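Side-chain contacts in galactitol 1-phosphate 5-dehydrogenase (Escherichia coli, PDB 4UEJ), which oxidises galactitol 1-phosphate to D-tagatose 6-phosphate with NAD(+) as coenzyme, as a zinc-dependent homodimeric dehydrogenase: residues 130-135 and 305-310; 140-145 and 173-178. One frame throughout, in Å; residues are numbered along the deposited sequence.

How the interactions relate
Interaction 2 lies within the loop of chain that interaction 1 closes, and the two contact centres are 13 Å apart. Ile-143 joins them: its CD1 lies 3.4 Å from Leu-131 CD2, and its CG1 lies 3.9 Å from Leu-306 CD1, so one isoleucine of helix 143-155 meets both segments of interaction 1. That helix carries Glu-144, which in relatives is a ligand of the catalytic zinc and probably serves that site here. In interaction 2 the Pro-145 side chain is about 6 Å from a bound zinc ion, while in interaction 1 the Leu-306 side chain is about 10 Å from that of Glu-144.

Interaction 1 of 2, residues 130-135 and 305-310; sequences ALPTDM and LLTERK
Thr-307 meets both Pro-132 and Met-135 through a single methyl group, and this apolar cluster carries most of the contact. Its CG2 lies 3.7 Å from Pro-132 CG and 3.9 Å from Met-135 CE. Each of these side chains runs at about a right angle to that of Thr-307. The methionine starts out extended, CG lying opposite its backbone N (chi1 176°), and then bends at the sulfur (chi3 -65°), which brings CE to the helix. There CE also touches Leu-306, at 3.9 Å from CB and 4.1 Å from CD1. The hydroxyl of Thr-307 takes no part in the cluster: OG1 hydrogen-bonds back to the carbonyl of Arg-304 in its own helix.

Polar contact between the segments goes through water. One molecule lies 2.7 Å from Arg-309 NH2, whose hydrogen it accepts, and donates to Asp-134 OD2 at 3.1 Å and, at longer range, to the carbonyl O of the same aspartate. All three bonds are weak, and the two opposite charges themselves do not touch, so any attraction between them would act at a distance.

Backbone bonds shape both partners. Residues 132-135 form a type I beta turn closed by Met-135 N and Pro-132 O. Helix 297-307 ends in a Schellman motif, with Arg-309 at positive phi and Lys-310 N 3.0 Å from Leu-305 O. Across this turn, Lys-310 NZ and Glu-308 OE1 form a salt bridge of 2.8 Å.

The turn follows strand 128-130 of the GroES-like catalytic domain, whereas the helix comes after the last strand of the Rossmann sheet, so the contact links the catalytic and coenzyme-binding domains in the two-domain architecture of zinc-containing alcohol dehydrogenases.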
ATOM      1  N   ALA A 130      20.070  26.224  -6.258  1.00 16.12           N
ATOM      2  CA  ALA A 130      20.266  27.361  -7.151  1.00 19.89           C
ATOM      3  C   ALA A 130      19.230  27.378  -8.265  1.00 16.69           C
ATOM      4  O   ALA A 130      18.978  26.357  -8.892  1.00 16.82           O
ATOM      5  CB  ALA A 130      21.668  27.337  -7.737  1.00 20.97           C
ATOM      6  N   LEU A 131      18.651  28.551  -8.502  1.00 21.62           N
ATOM      7  CA  LEU A 131      17.665  28.746  -9.564  1.00 20.10           C
ATOM      8  C   LEU A 131      18.338  29.232 -10.842  1.00 18.33           C
ATOM      9  O   LEU A 131      19.373  29.899 -10.788  1.00 19.52           O
ATOM     10  CB  LEU A 131      16.601  29.766  -9.129  1.00 23.30           C
ATOM     11  CG  LEU A 131      15.981  29.546  -7.752  1.00 26.74           C
ATOM     12  CD1 LEU A 131      14.978  30.634  -7.407  1.00 31.02           C
ATOM     13  CD2 LEU A 131      15.339  28.201  -7.739  1.00 19.85           C
ATOM     14  N   PRO A 132      17.742  28.917 -11.997  1.00 22.86           N
ATOM     15  CA  PRO A 132      18.192  29.551 -13.240  1.00 26.89           C
ATOM     16  C   PRO A 132      18.081  31.062 -13.113  1.00 28.13           C
ATOM     17  O   PRO A 132      17.144  31.560 -12.489  1.00 29.83           O
ATOM     18  CB  PRO A 132      17.220  29.008 -14.293  1.00 30.13           C
ATOM     19  CG  PRO A 132      16.669  27.759 -13.702  1.00 28.75           C
ATOM     20  CD  PRO A 132      16.610  28.004 -12.216  1.00 24.41           C
ATOM     21  N   THR A 133      19.036  31.785 -13.687  1.00 31.28           N
ATOM     22  CA  THR A 133      19.097  33.230 -13.513  1.00 35.97           C
ATOM     23  C   THR A 133      17.904  33.961 -14.135  1.00 32.53           C
ATOM     24  O   THR A 133      17.578  35.077 -13.727  1.00 39.84           O
ATOM     25  CB  THR A 133      20.404  33.806 -14.104  1.00 43.83           C
ATOM     26  OG1 THR A 133      20.536  33.399 -15.472  1.00 47.94           O
ATOM     27  CG2 THR A 133      21.610  33.313 -13.312  1.00 41.56           C
ATOM     28  N   ASP A 134      17.252  33.338 -15.114  1.00 29.93           N
ATOM     29  CA  ASP A 134      16.115  33.970 -15.781  1.00 33.98           C
ATOM     30  C   ASP A 134      14.778  33.631 -15.113  1.00 30.51           C
ATOM     31  O   ASP A 134      13.724  34.117 -15.521  1.00 33.94           O
ATOM     32  CB  ASP A 134      16.076  33.577 -17.265  1.00 41.74           C
ATOM     33  CG  ASP A 134      15.689  32.118 -17.484  1.00 54.28           C
ATOM     34  OD1 ASP A 134      15.898  31.284 -16.577  1.00 54.27           O
ATOM     35  OD2 ASP A 134      15.167  31.803 -18.576  1.00 62.11           O
ATOM     36  N   MET A 135      14.813  32.792 -14.084  1.00 21.57           N
ATOM     37  CA  MET A 135      13.583  32.441 -13.399  1.00 19.64           C
ATOM     38  C   MET A 135      13.119  33.569 -12.490  1.00 23.69           C
ATOM     39  O   MET A 135      13.878  34.038 -11.638  1.00 21.37           O
ATOM     40  CB  MET A 135      13.772  31.157 -12.588  1.00 22.03           C
ATOM     41  CG  MET A 135      12.565  30.780 -11.763  1.00 18.74           C
ATOM     42  SD  MET A 135      12.741  29.217 -10.859  1.00 19.74           S
ATOM     43  CE  MET A 135      12.851  28.032 -12.204  1.00 20.53           C
ATOM     44  N   LEU A 305      10.758  21.932 -15.577  1.00 11.11           N
ATOM     45  CA  LEU A 305       9.366  22.081 -16.003  1.00 10.81           C
ATOM     46  C   LEU A 305       8.947  23.548 -15.931  1.00 12.17           C
ATOM     47  O   LEU A 305       8.230  24.042 -16.803  1.00 12.89           O
ATOM     48  CB  LEU A 305       8.442  21.218 -15.146  1.00 10.03           C
ATOM     49  CG  LEU A 305       8.609  19.715 -15.383  1.00 11.56           C
ATOM     50  CD1 LEU A 305       7.737  18.947 -14.409  1.00 15.80           C
ATOM     51  CD2 LEU A 305       8.260  19.351 -16.818  1.00 12.22           C
ATOM     52  N   LEU A 306       9.388  24.237 -14.886  1.00 11.54           N
ATOM     53  CA  LEU A 306       9.096  25.664 -14.763  1.00 12.43           C
ATOM     54  C   LEU A 306       9.737  26.453 -15.893  1.00 18.03           C
ATOM     55  O   LEU A 306       9.101  27.297 -16.526  1.00 16.11           O
ATOM     56  CB  LEU A 306       9.585  26.191 -13.409  1.00 15.49           C
ATOM     57  CG  LEU A 306       8.687  25.905 -12.203  1.00 17.02           C
ATOM     58  CD1 LEU A 306       9.428  26.156 -10.876  1.00 16.50           C
ATOM     59  CD2 LEU A 306       7.440  26.763 -12.271  1.00 17.77           C
ATOM     60  N   THR A 307      11.003  26.179 -16.165  1.00 13.61           N
ATOM     61  CA  THR A 307      11.695  26.963 -17.173  1.00 14.82           C
ATOM     62  C   THR A 307      11.113  26.692 -18.548  1.00 18.62           C
ATOM     63  O   THR A 307      11.109  27.567 -19.401  1.00 18.88           O
ATOM     64  CB  THR A 307      13.197  26.676 -17.184  1.00 23.52           C
ATOM     65  OG1 THR A 307      13.427  25.309 -17.545  1.00 38.16           O
ATOM     66  CG2 THR A 307      13.760  26.924 -15.824  1.00 15.48           C
ATOM     67  N   GLU A 308      10.597  25.485 -18.746  1.00 17.69           N
ATOM     68  CA  GLU A 308      10.021  25.102 -20.032  1.00 14.19           C
ATOM     69  C   GLU A 308       8.590  25.576 -20.190  1.00 15.45           C
ATOM     70  O   GLU A 308       7.953  25.263 -21.185  1.00 16.60           O
ATOM     71  CB  GLU A 308      10.076  23.586 -20.204  1.00 14.32           C
ATOM     72  CG  GLU A 308      11.485  23.094 -20.341  1.00 16.61           C
ATOM     73  CD  GLU A 308      11.599  21.599 -20.265  1.00 22.60           C
ATOM     74  OE1 GLU A 308      10.573  20.884 -20.331  1.00 25.80           O
ATOM     75  OE2 GLU A 308      12.739  21.146 -20.139  1.00 19.24           O
ATOM     76  N   ARG A 309       8.080  26.305 -19.200  1.00 15.25           N
ATOM     77  CA  ARG A 309       6.728  26.854 -19.266  1.00 17.45           C
ATOM     78  C   ARG A 309       5.663  25.772 -19.252  1.00 16.56           C
ATOM     79  O   ARG A 309       4.586  25.954 -19.806  1.00 19.47           O
ATOM     80  CB  ARG A 309       6.552  27.709 -20.534  1.00 20.43           C
ATOM     81  CG  ARG A 309       7.543  28.818 -20.705  1.00 29.66           C
ATOM     82  CD  ARG A 309       7.765  29.571 -19.427  1.00 39.95           C
ATOM     83  NE  ARG A 309       8.391  30.869 -19.681  1.00 51.72           N
ATOM     84  CZ  ARG A 309       9.221  31.471 -18.836  1.00 57.69           C
ATOM     85  NH1 ARG A 309       9.537  30.888 -17.685  1.00 56.28           N
ATOM     86  NH2 ARG A 309       9.739  32.653 -19.142  1.00 56.35           N
ATOM     87  N   LYS A 310       5.961  24.639 -18.630  1.00 14.61           N
ATOM     88  CA  LYS A 310       5.001  23.545 -18.575  1.00 14.37           C
ATOM     89  C   LYS A 310       4.121  23.660 -17.339  1.00 13.96           C
ATOM     90  O   LYS A 310       3.125  22.953 -17.203  1.00 17.15           O
ATOM     91  CB  LYS A 310       5.716  22.192 -18.574  1.00 21.87           C
ATOM     92  CG  LYS A 310       6.819  22.051 -19.596  1.00 31.58           C
ATOM     93  CD  LYS A 310       6.284  21.740 -20.971  1.00 39.02           C
ATOM     94  CE  LYS A 310       6.699  20.331 -21.409  1.00 40.22           C
ATOM     95  NZ  LYS A 310       8.174  20.159 -21.588  1.00 36.69           N
TER
HETATM   96  O   HOH W   1      12.235  32.699 -18.195  1.00 39.65           O

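Interaction 2 of 2, residues 140-145 and 173-178; sequences GAFIEP and GLLAIQ
A buried, wholly apolar contact brings Leu-175 of helix 171-182 against Pro-145, in the first turn of helix 143-155, and Phe-142, which comes just ahead of Ile-143 in the chain. Helix 171-182 follows strand 163-167 of the parallel sheet, and Gly-173 in it belongs to a GxGxxG sequence consistent with the dinucleotide-binding turn of a Rossmann fold. The contact therefore lies where the first Rossmann helix meets the helix that leads into that domain.

One methyl does the touching. Leu-175 CD1 is 3.9 Å from Pro-145 CB and equally close to the carbonyl carbon of that proline, so it rests against both the pyrrolidine ring and the main chain. The same methyl faces the rim of the Phe-142 ring, close to the ring plane, at a looser 4.5 Å from CD2; the leucine comes at the ring edge and not over its face. The leucine chain reaches this far because CG lies opposite its own carbonyl carbon (chi1 -72°) and CD1 then continues the chain outward, away from CA (chi2 165°). The closest backbones are those of Pro-145 and Leu-175, with 7.7 Å from CA to CA, and this side chain bridges the interval.

In that first turn Pro-145, a residue without an amide hydrogen, fits easily. Its other surroundings include Glu-60 on strand 60-68, and its side chain is about 6 Å from that of Cys-38, which with His-59 binds a zinc ion at the catalytic site. Ile-143 points its CB away from helix 171-182 and packs on helix 297-307 instead.

With no hydrogen bond or charge pair between the segments, the contact probably rests on van der Waals fit and exclusion of water, even this close to the metal.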
ATOM      1  N   GLY A 140      10.339  30.653  -7.460  1.00 14.41           N
ATOM      2  CA  GLY A 140      11.201  29.748  -6.722  1.00 13.73           C
ATOM      3  C   GLY A 140      10.534  29.198  -5.483  1.00 14.45           C
ATOM      4  O   GLY A 140      10.882  28.107  -5.011  1.00 12.82           O
ATOM      5  N   ALA A 141       9.578  29.949  -4.947  1.00 13.79           N
ATOM      6  CA  ALA A 141       8.849  29.503  -3.761  1.00 13.57           C
ATOM      7  C   ALA A 141       7.942  28.321  -4.055  1.00 14.46           C
ATOM      8  O   ALA A 141       7.382  27.719  -3.134  1.00 14.25           O
ATOM      9  CB  ALA A 141       8.032  30.640  -3.176  1.00 14.68           C
ATOM     10  N   PHE A 142       7.808  27.960  -5.328  1.00 11.70           N
ATOM     11  CA  PHE A 142       6.914  26.857  -5.669  1.00 10.92           C
ATOM     12  C   PHE A 142       7.661  25.573  -5.944  1.00 14.36           C
ATOM     13  O   PHE A 142       7.038  24.521  -6.113  1.00  9.54           O
ATOM     14  CB  PHE A 142       6.046  27.214  -6.881  1.00 11.26           C
ATOM     15  CG  PHE A 142       4.917  28.143  -6.551  1.00 12.84           C
ATOM     16  CD1 PHE A 142       5.111  29.509  -6.556  1.00 13.03           C
ATOM     17  CD2 PHE A 142       3.671  27.644  -6.205  1.00 15.94           C
ATOM     18  CE1 PHE A 142       4.069  30.375  -6.250  1.00 20.83           C
ATOM     19  CE2 PHE A 142       2.628  28.505  -5.896  1.00 19.55           C
ATOM     20  CZ  PHE A 142       2.832  29.875  -5.915  1.00 15.89           C
ATOM     21  N   ILE A 143       8.990  25.643  -5.975  1.00 11.74           N
ATOM     22  CA  ILE A 143       9.759  24.444  -6.300  1.00 13.06           C
ATOM     23  C   ILE A 143       9.549  23.332  -5.282  1.00 12.48           C
ATOM     24  O   ILE A 143       9.323  22.184  -5.664  1.00 10.05           O
ATOM     25  CB  ILE A 143      11.247  24.754  -6.414  1.00 12.55           C
ATOM     26  CG1 ILE A 143      11.474  25.654  -7.623  1.00 18.86           C
ATOM     27  CG2 ILE A 143      12.063  23.469  -6.557  1.00 11.37           C
ATOM     28  CD1 ILE A 143      12.920  25.786  -7.975  1.00 29.55           C
ATOM     29  N   GLU A 144       9.619  23.667  -3.996  1.00  9.81           N
ATOM     30  CA  GLU A 144       9.418  22.679  -2.954  1.00 10.32           C
ATOM     31  C   GLU A 144       8.026  22.003  -3.058  1.00 10.01           C
ATOM     32  O   GLU A 144       7.950  20.764  -3.079  1.00 10.33           O
ATOM     33  CB  GLU A 144       9.660  23.326  -1.582  1.00 13.24           C
ATOM     34  CG  GLU A 144       9.949  22.344  -0.462  1.00  9.49           C
ATOM     35  CD  GLU A 144       8.705  21.798   0.177  1.00 11.97           C
ATOM     36  OE1 GLU A 144       7.604  22.285  -0.154  1.00 13.20           O
ATOM     37  OE2 GLU A 144       8.823  20.861   0.998  1.00 16.11           O
ATOM     38  N   PRO A 145       6.932  22.789  -3.175  1.00 11.34           N
ATOM     39  CA  PRO A 145       5.653  22.076  -3.309  1.00 12.70           C
ATOM     40  C   PRO A 145       5.497  21.290  -4.627  1.00 10.26           C
ATOM     41  O   PRO A 145       4.810  20.251  -4.615  1.00 11.14           O
ATOM     42  CB  PRO A 145       4.602  23.204  -3.188  1.00 14.08           C
ATOM     43  CG  PRO A 145       5.348  24.476  -3.371  1.00 16.48           C
ATOM     44  CD  PRO A 145       6.729  24.213  -2.845  1.00 13.21           C
ATOM     45  N   GLY A 173      -1.971  19.424  -4.989  1.00  8.55           N
ATOM     46  CA  GLY A 173      -2.771  18.710  -5.979  1.00 10.41           C
ATOM     47  C   GLY A 173      -2.826  19.371  -7.348  1.00 12.14           C
ATOM     48  O   GLY A 173      -2.706  18.704  -8.378  1.00  9.57           O
ATOM     49  N   LEU A 174      -3.029  20.686  -7.378  1.00  9.31           N
ATOM     50  CA  LEU A 174      -3.083  21.371  -8.652  1.00  9.72           C
ATOM     51  C   LEU A 174      -1.737  21.309  -9.355  1.00 12.14           C
ATOM     52  O   LEU A 174      -1.685  21.172 -10.569  1.00  9.35           O
ATOM     53  CB  LEU A 174      -3.516  22.825  -8.465  1.00 10.73           C
ATOM     54  CG  LEU A 174      -4.967  22.975  -8.014  1.00 11.55           C
ATOM     55  CD1 LEU A 174      -5.287  24.423  -7.613  1.00 13.03           C
ATOM     56  CD2 LEU A 174      -5.893  22.515  -9.142  1.00 12.62           C
ATOM     57  N   LEU A 175      -0.644  21.422  -8.599  1.00  8.89           N
ATOM     58  CA  LEU A 175       0.689  21.295  -9.201  1.00  8.58           C
ATOM     59  C   LEU A 175       0.881  19.889  -9.768  1.00 10.66           C
ATOM     60  O   LEU A 175       1.426  19.717 -10.861  1.00  8.76           O
ATOM     61  CB  LEU A 175       1.787  21.615  -8.185  1.00  8.42           C
ATOM     62  CG  LEU A 175       1.882  23.117  -7.833  1.00  9.65           C
ATOM     63  CD1 LEU A 175       2.729  23.293  -6.563  1.00 14.70           C
ATOM     64  CD2 LEU A 175       2.473  23.898  -8.965  1.00  9.72           C
ATOM     65  N   ALA A 176       0.422  18.893  -9.018  1.00  8.14           N
ATOM     66  CA  ALA A 176       0.524  17.508  -9.454  1.00 11.38           C
ATOM     67  C   ALA A 176      -0.215  17.265 -10.772  1.00  9.14           C
ATOM     68  O   ALA A 176       0.253  16.510 -11.625  1.00  8.18           O
ATOM     69  CB  ALA A 176      -0.001  16.573  -8.369  1.00  7.09           C
ATOM     70  N   ILE A 177      -1.365  17.897 -10.948  1.00  7.92           N
ATOM     71  CA  ILE A 177      -2.066  17.811 -12.225  1.00  8.37           C
ATOM     72  C   ILE A 177      -1.201  18.309 -13.359  1.00  9.88           C
ATOM     73  O   ILE A 177      -1.054  17.629 -14.380  1.00 12.24           O
ATOM     74  CB  ILE A 177      -3.367  18.611 -12.197  1.00 11.19           C
ATOM     75  CG1 ILE A 177      -4.344  17.959 -11.217  1.00  9.86           C
ATOM     76  CG2 ILE A 177      -3.950  18.721 -13.605  1.00 11.34           C
ATOM     77  CD1 ILE A 177      -5.563  18.805 -10.923  1.00 13.39           C
ATOM     78  N   GLN A 178      -0.624  19.495 -13.173  1.00  9.00           N
ATOM     79  CA  GLN A 178       0.231  20.097 -14.182  1.00  9.53           C
ATOM     80  C   GLN A 178       1.441  19.226 -14.494  1.00 11.66           C
ATOM     81  O   GLN A 178       1.813  19.068 -15.661  1.00 11.97           O
ATOM     82  CB  GLN A 178       0.682  21.489 -13.733  1.00 13.35           C
ATOM     83  CG  GLN A 178      -0.452  22.451 -13.488  1.00 11.43           C
ATOM     84  CD  GLN A 178       0.055  23.825 -13.112  1.00 19.73           C
ATOM     85  OE1 GLN A 178       1.155  24.203 -13.492  1.00 26.98           O
ATOM     86  NE2 GLN A 178      -0.739  24.575 -12.357  1.00 18.41           N
TER